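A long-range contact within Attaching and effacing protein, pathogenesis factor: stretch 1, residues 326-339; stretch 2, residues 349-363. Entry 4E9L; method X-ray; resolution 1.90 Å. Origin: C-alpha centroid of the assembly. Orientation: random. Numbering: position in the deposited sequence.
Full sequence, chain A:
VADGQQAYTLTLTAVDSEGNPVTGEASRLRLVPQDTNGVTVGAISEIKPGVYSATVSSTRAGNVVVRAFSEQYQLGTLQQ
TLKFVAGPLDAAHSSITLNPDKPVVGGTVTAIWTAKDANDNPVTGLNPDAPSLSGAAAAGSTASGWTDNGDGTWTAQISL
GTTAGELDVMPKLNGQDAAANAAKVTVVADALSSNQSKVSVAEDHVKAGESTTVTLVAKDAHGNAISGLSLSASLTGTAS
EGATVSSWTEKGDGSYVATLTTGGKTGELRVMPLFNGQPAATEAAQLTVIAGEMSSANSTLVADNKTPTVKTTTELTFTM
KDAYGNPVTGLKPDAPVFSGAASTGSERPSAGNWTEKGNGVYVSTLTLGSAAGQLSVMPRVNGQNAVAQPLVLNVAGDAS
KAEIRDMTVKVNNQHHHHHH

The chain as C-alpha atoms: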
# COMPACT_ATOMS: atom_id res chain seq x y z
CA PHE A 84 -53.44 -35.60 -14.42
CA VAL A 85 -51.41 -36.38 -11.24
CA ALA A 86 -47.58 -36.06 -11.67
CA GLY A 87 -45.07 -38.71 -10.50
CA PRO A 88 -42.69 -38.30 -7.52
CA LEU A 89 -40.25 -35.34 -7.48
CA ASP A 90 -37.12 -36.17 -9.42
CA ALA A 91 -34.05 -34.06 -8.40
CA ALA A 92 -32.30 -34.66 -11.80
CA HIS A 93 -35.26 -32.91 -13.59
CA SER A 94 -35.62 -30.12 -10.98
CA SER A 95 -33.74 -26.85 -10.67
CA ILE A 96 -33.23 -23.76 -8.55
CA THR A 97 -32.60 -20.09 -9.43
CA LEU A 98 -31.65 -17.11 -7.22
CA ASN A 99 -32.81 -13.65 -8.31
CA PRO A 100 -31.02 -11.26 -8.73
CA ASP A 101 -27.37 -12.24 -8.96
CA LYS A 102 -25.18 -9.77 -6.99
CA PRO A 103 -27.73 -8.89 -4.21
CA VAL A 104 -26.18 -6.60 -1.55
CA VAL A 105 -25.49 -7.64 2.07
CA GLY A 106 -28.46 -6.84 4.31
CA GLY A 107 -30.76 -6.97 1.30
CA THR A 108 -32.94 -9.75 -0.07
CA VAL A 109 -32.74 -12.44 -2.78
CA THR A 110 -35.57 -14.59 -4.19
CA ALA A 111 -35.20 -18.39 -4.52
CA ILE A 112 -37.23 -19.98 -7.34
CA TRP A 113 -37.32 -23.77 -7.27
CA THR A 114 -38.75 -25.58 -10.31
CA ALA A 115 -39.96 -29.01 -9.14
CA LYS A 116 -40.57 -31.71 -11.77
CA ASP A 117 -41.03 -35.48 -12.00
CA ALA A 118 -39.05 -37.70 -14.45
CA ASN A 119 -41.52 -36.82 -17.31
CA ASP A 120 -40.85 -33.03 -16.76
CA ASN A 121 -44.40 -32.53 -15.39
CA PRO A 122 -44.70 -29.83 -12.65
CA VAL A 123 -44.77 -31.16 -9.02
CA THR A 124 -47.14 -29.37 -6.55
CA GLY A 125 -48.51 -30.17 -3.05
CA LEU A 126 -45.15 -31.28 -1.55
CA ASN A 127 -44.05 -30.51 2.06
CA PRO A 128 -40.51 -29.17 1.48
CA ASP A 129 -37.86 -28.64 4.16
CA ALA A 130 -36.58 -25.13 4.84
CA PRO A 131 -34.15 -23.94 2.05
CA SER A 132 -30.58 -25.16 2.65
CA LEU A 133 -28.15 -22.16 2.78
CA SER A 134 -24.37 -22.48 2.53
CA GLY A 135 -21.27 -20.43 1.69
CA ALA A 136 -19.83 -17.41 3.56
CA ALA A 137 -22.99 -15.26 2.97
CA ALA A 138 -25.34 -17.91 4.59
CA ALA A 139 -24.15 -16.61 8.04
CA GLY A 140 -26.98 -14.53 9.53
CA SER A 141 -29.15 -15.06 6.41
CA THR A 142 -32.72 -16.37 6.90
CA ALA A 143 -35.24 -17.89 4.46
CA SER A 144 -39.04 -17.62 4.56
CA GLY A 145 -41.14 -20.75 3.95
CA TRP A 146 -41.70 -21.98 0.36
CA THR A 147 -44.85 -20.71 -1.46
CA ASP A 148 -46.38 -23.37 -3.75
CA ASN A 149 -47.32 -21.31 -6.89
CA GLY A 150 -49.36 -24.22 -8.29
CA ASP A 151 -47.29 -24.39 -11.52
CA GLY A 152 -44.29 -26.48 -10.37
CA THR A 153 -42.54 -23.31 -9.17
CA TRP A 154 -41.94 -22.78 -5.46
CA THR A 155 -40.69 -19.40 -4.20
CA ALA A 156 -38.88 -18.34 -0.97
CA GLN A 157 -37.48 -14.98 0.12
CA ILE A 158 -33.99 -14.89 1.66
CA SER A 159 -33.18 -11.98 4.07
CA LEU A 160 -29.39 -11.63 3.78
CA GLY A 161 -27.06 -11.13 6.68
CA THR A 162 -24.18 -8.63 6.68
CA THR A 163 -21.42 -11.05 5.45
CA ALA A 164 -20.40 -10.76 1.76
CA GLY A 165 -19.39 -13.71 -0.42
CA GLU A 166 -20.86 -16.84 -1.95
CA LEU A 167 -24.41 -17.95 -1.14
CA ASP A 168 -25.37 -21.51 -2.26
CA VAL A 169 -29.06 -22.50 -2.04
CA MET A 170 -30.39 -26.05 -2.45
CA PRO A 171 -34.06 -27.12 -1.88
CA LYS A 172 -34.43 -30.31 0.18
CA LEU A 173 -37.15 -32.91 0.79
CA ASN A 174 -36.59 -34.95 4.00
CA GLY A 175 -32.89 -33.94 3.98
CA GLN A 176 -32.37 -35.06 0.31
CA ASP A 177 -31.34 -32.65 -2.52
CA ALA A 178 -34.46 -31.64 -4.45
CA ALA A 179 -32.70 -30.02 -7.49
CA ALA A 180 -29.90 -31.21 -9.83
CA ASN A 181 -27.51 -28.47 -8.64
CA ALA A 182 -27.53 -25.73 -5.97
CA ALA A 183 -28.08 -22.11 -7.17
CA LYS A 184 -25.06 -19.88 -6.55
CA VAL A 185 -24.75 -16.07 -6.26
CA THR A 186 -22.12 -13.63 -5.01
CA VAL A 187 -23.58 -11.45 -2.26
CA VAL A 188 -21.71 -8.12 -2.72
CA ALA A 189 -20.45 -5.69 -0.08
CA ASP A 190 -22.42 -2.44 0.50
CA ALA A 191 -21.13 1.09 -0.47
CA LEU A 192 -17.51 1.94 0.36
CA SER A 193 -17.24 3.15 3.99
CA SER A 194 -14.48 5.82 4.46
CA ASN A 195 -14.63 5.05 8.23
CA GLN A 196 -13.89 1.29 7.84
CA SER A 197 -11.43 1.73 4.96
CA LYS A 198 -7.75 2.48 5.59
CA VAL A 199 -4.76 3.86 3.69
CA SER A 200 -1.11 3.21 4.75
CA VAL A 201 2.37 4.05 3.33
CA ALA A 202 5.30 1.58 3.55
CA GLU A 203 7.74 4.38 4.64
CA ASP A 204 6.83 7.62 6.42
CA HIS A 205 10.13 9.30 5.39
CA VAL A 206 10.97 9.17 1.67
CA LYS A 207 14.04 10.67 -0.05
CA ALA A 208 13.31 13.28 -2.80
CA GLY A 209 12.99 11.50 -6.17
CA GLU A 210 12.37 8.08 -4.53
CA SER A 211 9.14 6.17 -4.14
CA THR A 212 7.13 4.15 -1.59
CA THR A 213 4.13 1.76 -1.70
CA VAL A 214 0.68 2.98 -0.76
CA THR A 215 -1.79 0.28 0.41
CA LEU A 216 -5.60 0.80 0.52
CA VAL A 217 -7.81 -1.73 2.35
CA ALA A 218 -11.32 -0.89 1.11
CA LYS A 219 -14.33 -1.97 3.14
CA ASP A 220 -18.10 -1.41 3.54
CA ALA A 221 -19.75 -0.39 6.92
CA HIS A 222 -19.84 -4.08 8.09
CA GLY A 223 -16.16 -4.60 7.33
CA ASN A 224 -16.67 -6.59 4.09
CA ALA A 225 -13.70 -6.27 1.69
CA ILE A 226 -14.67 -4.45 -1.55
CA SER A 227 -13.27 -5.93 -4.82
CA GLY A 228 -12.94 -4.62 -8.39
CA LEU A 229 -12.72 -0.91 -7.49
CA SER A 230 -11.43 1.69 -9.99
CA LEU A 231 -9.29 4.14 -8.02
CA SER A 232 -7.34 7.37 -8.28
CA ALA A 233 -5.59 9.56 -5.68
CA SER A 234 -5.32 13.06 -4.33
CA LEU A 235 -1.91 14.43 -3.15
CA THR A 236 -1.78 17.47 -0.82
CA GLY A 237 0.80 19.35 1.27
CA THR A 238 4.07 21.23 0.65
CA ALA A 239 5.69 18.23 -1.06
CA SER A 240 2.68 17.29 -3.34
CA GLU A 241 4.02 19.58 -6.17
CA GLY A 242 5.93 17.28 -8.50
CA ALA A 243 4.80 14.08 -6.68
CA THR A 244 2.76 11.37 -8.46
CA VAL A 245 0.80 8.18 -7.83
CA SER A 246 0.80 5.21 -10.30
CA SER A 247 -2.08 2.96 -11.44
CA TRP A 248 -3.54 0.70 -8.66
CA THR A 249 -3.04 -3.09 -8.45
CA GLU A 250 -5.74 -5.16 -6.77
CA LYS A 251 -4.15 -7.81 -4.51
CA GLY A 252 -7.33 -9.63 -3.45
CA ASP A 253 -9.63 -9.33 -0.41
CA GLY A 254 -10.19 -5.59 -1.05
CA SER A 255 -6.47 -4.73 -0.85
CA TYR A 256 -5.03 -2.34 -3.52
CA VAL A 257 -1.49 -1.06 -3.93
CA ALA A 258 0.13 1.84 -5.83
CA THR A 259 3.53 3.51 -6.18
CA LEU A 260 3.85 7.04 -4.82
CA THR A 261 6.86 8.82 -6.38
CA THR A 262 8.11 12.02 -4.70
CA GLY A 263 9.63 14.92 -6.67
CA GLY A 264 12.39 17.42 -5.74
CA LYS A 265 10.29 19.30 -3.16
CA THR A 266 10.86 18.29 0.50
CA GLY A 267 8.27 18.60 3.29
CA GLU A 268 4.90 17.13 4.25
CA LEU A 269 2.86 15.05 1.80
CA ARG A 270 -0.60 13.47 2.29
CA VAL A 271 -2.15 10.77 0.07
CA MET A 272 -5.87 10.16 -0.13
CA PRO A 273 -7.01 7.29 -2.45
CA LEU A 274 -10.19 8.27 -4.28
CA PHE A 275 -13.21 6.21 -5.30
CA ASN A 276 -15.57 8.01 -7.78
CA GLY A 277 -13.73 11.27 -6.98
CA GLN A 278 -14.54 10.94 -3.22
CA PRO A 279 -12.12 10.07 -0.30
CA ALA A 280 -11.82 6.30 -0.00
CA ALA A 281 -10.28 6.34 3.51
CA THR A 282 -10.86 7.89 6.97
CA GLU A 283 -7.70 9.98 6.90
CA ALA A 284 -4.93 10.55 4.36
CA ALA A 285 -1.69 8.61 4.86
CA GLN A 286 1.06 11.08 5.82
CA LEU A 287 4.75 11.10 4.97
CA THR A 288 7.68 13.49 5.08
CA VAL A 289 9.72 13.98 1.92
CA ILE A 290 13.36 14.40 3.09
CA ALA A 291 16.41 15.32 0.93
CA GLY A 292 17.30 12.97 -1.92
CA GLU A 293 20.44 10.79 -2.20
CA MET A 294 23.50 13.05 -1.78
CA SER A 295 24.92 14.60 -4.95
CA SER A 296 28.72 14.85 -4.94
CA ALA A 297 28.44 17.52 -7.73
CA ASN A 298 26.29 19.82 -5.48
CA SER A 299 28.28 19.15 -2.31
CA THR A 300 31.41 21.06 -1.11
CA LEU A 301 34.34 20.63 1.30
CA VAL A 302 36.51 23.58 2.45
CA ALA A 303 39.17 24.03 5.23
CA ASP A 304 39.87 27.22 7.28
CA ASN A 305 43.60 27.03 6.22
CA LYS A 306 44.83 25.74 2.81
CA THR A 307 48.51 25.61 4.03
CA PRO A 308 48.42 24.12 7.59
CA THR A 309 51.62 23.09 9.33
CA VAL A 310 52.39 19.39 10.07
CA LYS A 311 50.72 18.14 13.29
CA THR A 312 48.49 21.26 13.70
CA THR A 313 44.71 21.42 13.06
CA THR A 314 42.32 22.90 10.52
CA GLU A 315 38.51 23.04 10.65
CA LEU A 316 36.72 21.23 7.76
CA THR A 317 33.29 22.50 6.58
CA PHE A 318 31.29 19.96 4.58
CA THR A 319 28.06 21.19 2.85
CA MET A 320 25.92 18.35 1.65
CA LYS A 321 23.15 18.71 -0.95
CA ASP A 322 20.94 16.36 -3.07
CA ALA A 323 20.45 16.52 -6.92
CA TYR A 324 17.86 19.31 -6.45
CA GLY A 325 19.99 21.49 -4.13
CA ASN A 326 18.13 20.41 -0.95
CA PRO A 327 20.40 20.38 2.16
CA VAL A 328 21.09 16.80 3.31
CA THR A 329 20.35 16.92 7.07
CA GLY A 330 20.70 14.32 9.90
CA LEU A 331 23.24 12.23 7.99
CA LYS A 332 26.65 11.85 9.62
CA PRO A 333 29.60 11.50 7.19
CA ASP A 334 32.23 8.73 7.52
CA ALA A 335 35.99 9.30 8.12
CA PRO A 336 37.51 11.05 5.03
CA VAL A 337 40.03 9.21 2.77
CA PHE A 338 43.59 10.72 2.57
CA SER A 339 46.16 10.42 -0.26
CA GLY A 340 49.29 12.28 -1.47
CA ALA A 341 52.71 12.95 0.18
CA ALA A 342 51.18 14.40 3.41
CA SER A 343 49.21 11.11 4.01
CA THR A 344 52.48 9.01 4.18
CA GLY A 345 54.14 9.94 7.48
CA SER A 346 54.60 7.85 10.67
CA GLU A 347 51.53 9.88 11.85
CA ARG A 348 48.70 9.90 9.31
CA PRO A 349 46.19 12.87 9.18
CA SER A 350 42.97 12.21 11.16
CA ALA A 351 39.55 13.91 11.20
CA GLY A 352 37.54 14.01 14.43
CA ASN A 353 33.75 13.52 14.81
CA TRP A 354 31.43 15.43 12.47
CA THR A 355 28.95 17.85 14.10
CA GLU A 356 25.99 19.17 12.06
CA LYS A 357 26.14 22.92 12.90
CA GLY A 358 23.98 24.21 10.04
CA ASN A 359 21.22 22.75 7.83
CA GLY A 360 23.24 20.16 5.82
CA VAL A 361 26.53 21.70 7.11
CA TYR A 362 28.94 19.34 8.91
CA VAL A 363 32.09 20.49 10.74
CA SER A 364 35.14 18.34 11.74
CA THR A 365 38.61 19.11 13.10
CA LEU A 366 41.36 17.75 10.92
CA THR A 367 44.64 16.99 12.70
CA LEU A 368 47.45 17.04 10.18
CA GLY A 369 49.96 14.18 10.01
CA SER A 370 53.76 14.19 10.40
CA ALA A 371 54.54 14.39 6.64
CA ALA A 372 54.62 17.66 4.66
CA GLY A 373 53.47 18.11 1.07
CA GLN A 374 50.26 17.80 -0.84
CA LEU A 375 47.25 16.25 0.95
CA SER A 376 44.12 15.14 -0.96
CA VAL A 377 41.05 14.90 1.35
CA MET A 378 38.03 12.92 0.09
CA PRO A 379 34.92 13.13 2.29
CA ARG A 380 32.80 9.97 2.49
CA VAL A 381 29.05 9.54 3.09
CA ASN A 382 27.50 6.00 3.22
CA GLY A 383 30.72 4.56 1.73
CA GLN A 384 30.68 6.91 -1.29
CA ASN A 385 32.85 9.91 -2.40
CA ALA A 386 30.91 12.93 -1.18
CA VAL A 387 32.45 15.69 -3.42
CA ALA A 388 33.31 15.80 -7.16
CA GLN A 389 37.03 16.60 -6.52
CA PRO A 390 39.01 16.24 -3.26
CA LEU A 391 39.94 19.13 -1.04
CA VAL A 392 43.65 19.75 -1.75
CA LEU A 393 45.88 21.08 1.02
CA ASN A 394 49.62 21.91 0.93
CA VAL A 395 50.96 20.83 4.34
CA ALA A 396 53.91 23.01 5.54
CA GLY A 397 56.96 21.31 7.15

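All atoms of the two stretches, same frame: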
# COMPACT_ATOMS: atom_id res chain seq x y z
N ASN A 326 18.65 20.45 -2.32
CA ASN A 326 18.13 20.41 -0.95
C ASN A 326 19.27 20.07 0.02
O ASN A 326 20.03 19.13 -0.25
CB ASN A 326 17.03 19.35 -0.78
CG ASN A 326 15.80 19.64 -1.58
OD1 ASN A 326 15.19 20.72 -1.47
ND2 ASN A 326 15.40 18.70 -2.41
N PRO A 327 19.36 20.76 1.17
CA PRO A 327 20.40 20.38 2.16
C PRO A 327 20.15 18.98 2.73
O PRO A 327 19.01 18.63 3.04
CB PRO A 327 20.30 21.47 3.23
CG PRO A 327 18.95 22.08 3.08
CD PRO A 327 18.51 21.87 1.65
N VAL A 328 21.20 18.15 2.79
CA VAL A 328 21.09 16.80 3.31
C VAL A 328 21.36 16.83 4.82
O VAL A 328 22.51 16.95 5.26
CB VAL A 328 21.90 15.73 2.54
CG1 VAL A 328 21.76 14.35 3.19
CG2 VAL A 328 21.49 15.69 1.07
N THR A 329 20.29 16.79 5.61
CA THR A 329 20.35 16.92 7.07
C THR A 329 20.22 15.56 7.80
O THR A 329 19.64 14.63 7.26
CB THR A 329 19.32 17.99 7.52
OG1 THR A 329 19.58 18.42 8.85
CG2 THR A 329 17.86 17.53 7.39
N GLY A 330 20.76 15.49 9.02
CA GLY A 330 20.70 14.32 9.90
C GLY A 330 21.46 13.10 9.41
O GLY A 330 21.16 11.98 9.82
N LEU A 331 22.47 13.32 8.57
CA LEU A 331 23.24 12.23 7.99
C LEU A 331 24.73 12.44 8.21
O LEU A 331 25.40 13.20 7.46
CB LEU A 331 22.87 12.06 6.50
CG LEU A 331 23.64 11.05 5.68
CD1 LEU A 331 23.42 9.62 6.19
CD2 LEU A 331 23.28 11.17 4.20
N LYS A 332 25.24 11.78 9.25
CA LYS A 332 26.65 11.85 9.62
C LYS A 332 27.64 11.21 8.62
O LYS A 332 27.62 9.99 8.37
CB LYS A 332 26.89 11.36 11.06
CG LYS A 332 27.74 12.33 11.88
CD LYS A 332 27.02 13.65 12.23
CE LYS A 332 26.21 13.59 13.51
NZ LYS A 332 27.07 13.41 14.71
N PRO A 333 28.57 12.02 8.11
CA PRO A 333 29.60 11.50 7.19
C PRO A 333 30.55 10.50 7.86
O PRO A 333 30.62 10.44 9.09
CB PRO A 333 30.34 12.76 6.74
CG PRO A 333 29.39 13.91 7.06
CD PRO A 333 28.75 13.47 8.32
N ASP A 334 31.25 9.70 7.05
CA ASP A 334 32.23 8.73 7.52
C ASP A 334 33.58 9.48 7.67
O ASP A 334 33.66 10.69 7.39
CB ASP A 334 32.41 7.61 6.45
CG ASP A 334 31.14 6.91 5.98
OD1 ASP A 334 30.26 6.66 6.81
OD2 ASP A 334 31.07 6.56 4.77
N ALA A 335 34.64 8.75 8.05
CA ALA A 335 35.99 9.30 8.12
C ALA A 335 36.40 9.63 6.67
O ALA A 335 36.05 8.88 5.76
CB ALA A 335 36.94 8.28 8.71
N PRO A 336 37.05 10.78 6.41
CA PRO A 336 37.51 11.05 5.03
C PRO A 336 38.66 10.11 4.64
O PRO A 336 39.24 9.45 5.49
CB PRO A 336 38.03 12.51 5.08
CG PRO A 336 37.82 12.98 6.48
CD PRO A 336 37.56 11.79 7.36
N VAL A 337 38.94 10.02 3.34
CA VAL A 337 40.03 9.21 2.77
C VAL A 337 41.17 10.20 2.41
O VAL A 337 40.92 11.25 1.83
CB VAL A 337 39.51 8.41 1.55
CG1 VAL A 337 40.66 7.87 0.71
CG2 VAL A 337 38.57 7.27 1.99
N PHE A 338 42.40 9.88 2.81
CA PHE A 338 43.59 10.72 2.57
C PHE A 338 44.57 10.07 1.61
O PHE A 338 44.85 8.89 1.75
CB PHE A 338 44.31 11.01 3.91
CG PHE A 338 43.41 11.64 4.95
CD1 PHE A 338 42.88 10.87 5.99
CD2 PHE A 338 43.08 12.99 4.89
CE1 PHE A 338 42.05 11.45 6.97
CE2 PHE A 338 42.26 13.57 5.87
CZ PHE A 338 41.73 12.79 6.89
N SER A 339 45.12 10.86 0.67
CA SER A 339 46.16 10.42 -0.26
C SER A 339 47.14 11.57 -0.51
O SER A 339 46.89 12.70 -0.05
CB SER A 339 45.55 9.89 -1.56
OG SER A 339 44.86 10.92 -2.25
N PRO A 349 47.20 11.87 8.78
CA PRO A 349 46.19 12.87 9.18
C PRO A 349 44.93 12.17 9.70
O PRO A 349 44.64 11.05 9.28
CB PRO A 349 45.87 13.62 7.88
CG PRO A 349 47.00 13.30 6.95
CD PRO A 349 47.43 11.91 7.32
N SER A 350 44.17 12.83 10.58
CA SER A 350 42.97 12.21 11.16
C SER A 350 41.89 13.27 11.33
O SER A 350 42.21 14.35 11.83
CB SER A 350 43.33 11.64 12.54
OG SER A 350 42.22 11.05 13.20
N ALA A 351 40.64 12.97 10.97
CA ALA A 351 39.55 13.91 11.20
C ALA A 351 38.76 13.42 12.41
O ALA A 351 38.58 12.22 12.57
CB ALA A 351 38.64 14.02 9.98
N GLY A 352 38.34 14.35 13.26
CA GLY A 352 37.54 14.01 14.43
C GLY A 352 36.08 13.82 14.05
O GLY A 352 35.74 13.82 12.86
N ASN A 353 35.19 13.67 15.04
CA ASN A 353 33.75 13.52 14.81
C ASN A 353 33.13 14.69 14.05
O ASN A 353 33.55 15.84 14.23
CB ASN A 353 33.01 13.35 16.14
CG ASN A 353 33.31 12.06 16.86
OD1 ASN A 353 33.35 10.96 16.29
ND2 ASN A 353 33.48 12.16 18.16
N TRP A 354 32.16 14.40 13.20
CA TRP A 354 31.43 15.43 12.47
C TRP A 354 30.27 15.94 13.34
O TRP A 354 29.56 15.13 13.95
CB TRP A 354 30.87 14.87 11.14
CG TRP A 354 31.92 14.53 10.12
CD1 TRP A 354 32.47 13.30 9.88
CD2 TRP A 354 32.54 15.43 9.19
NE1 TRP A 354 33.40 13.38 8.87
CE2 TRP A 354 33.45 14.68 8.41
CE3 TRP A 354 32.41 16.82 8.94
CZ2 TRP A 354 34.24 15.26 7.41
CZ3 TRP A 354 33.18 17.39 7.94
CH2 TRP A 354 34.07 16.61 7.18
N THR A 355 30.09 17.26 13.41
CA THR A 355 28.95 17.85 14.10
C THR A 355 28.13 18.63 13.07
O THR A 355 28.70 19.47 12.36
CB THR A 355 29.39 18.73 15.28
OG1 THR A 355 30.19 17.95 16.15
CG2 THR A 355 28.19 19.31 16.05
N GLU A 356 26.81 18.39 13.00
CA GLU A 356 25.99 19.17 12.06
C GLU A 356 25.64 20.48 12.75
O GLU A 356 24.89 20.48 13.74
CB GLU A 356 24.75 18.37 11.61
CG GLU A 356 24.07 19.01 10.40
CD GLU A 356 22.76 18.41 9.94
OE1 GLU A 356 22.36 17.32 10.43
OE2 GLU A 356 22.14 19.03 9.04
N LYS A 357 26.25 21.58 12.30
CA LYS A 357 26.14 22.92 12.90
C LYS A 357 25.20 23.87 12.13
O LYS A 357 24.79 24.91 12.65
CB LYS A 357 27.54 23.53 13.08
CG LYS A 357 28.44 22.76 14.04
CD LYS A 357 29.33 23.70 14.84
CE LYS A 357 30.55 23.03 15.46
NZ LYS A 357 30.18 22.19 16.63
N GLY A 358 24.92 23.50 10.90
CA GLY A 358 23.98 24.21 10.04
C GLY A 358 23.16 23.19 9.28
O GLY A 358 23.51 22.01 9.27
N ASN A 359 22.09 23.63 8.63
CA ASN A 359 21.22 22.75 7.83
C ASN A 359 22.03 22.15 6.64
O ASN A 359 22.38 22.86 5.69
CB ASN A 359 20.02 23.55 7.33
CG ASN A 359 18.88 22.70 6.86
OD1 ASN A 359 19.00 21.49 6.65
ND2 ASN A 359 17.75 23.31 6.65
N GLY A 360 22.38 20.87 6.77
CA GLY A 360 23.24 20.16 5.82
C GLY A 360 24.71 20.59 5.88
O GLY A 360 25.45 20.34 4.93
N VAL A 361 25.14 21.22 6.98
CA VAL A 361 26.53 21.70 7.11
C VAL A 361 27.19 20.94 8.25
O VAL A 361 26.75 21.05 9.39
CB VAL A 361 26.63 23.23 7.31
CG1 VAL A 361 28.10 23.66 7.54
CG2 VAL A 361 26.01 23.97 6.11
N TYR A 362 28.25 20.17 7.93
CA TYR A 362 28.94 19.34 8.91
C TYR A 362 30.36 19.85 9.12
O TYR A 362 31.07 20.16 8.15
CB TYR A 362 28.91 17.85 8.50
CG TYR A 362 27.49 17.33 8.22
CD1 TYR A 362 26.87 17.57 6.99
CD2 TYR A 362 26.80 16.57 9.16
CE1 TYR A 362 25.57 17.12 6.73
CE2 TYR A 362 25.51 16.11 8.91
CZ TYR A 362 24.90 16.38 7.69
OH TYR A 362 23.62 15.90 7.46
N VAL A 363 30.76 19.96 10.40
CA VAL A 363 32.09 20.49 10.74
C VAL A 363 32.91 19.40 11.46
O VAL A 363 32.36 18.66 12.28
CB VAL A 363 31.95 21.81 11.58
CG1 VAL A 363 33.30 22.32 12.08
CG2 VAL A 363 31.24 22.90 10.77

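A loop that lacks strand pairing can still be fastened to a β-hairpin and the residues leading into it if side chains satisfy its backbone, and the loop part of residues 326-339, set against 349-363, illustrates the principle. No hydrogen bond between the two stretches joins backbone to backbone; each of the six uses at least one side chain.

The carboxylate of Glu356 makes the shortest hydrogen bond of the contact. With chi1 and chi2 both t, the side chain is extended, and its two oxygens engage consecutive residues: Thr329 OG1 donates to Glu356 OE2 at 2.6 Å, and Gly330 N donates to Glu356 OE1 at 2.8 Å. Glu356 OE2 also accepts from Gly360 N, 2.9 Å away within its own hairpin, so the same group braces the turn and grips the loop. Beside it, the hydroxyl of Tyr362 works in both directions, donating to Val328 O at 2.7 Å and accepting from Leu331 N at 3.0 Å. Together the acid and the phenol satisfy Val328 O, Gly330 N and Leu331 N, where the chain bends through Gly330, whose positive phi suits glycine.

Glycine is needed more strictly at Gly360, within the type II turn from Gly358 to Val361. Its phi is positive, and a CB here would lie 2.9 Å from Pro327 CB, a clash. Gly360 CA makes a CA-H...O contact of 3.3 Å with Val328 O.

Further along, Trp354 contributes through both backbone and ring. Its NE1 donates to Asp334 O at 3.1 Å, a bond made at the ring edge, while Trp354 O receives Lys332 NZ at 3.1 Å. The lysine starts out sideways, but its side chain curls so that the ammonium end comes nearer the hairpin.

Packing fills the space between these bonds; the contact buries 781 Å² in all, and Pro333, Pro336, Trp354 and Tyr362 are buried. Trp354, with the largest area covered by the partner stretch, offers a ring face to Pro333, whose CB sits 3.8 Å from the centroid of the five-membered ring in a CH-pi contact. Pro333 CD also lies 3.8 Å from Tyr362 CD2, so one compact, rigid ring is wedged against two aromatic side chains. Pro336 continues the apolar seam, its CD 3.6 Å from Ala351 CB. At the far end the roles reverse: Phe338 supplies the aromatic face and Pro349 the aliphatic ring, with Pro349 CB 4.1 Å from the centroid of the Phe338 ring. The CH-pi contact thus occurs twice, once with the proline on each stretch.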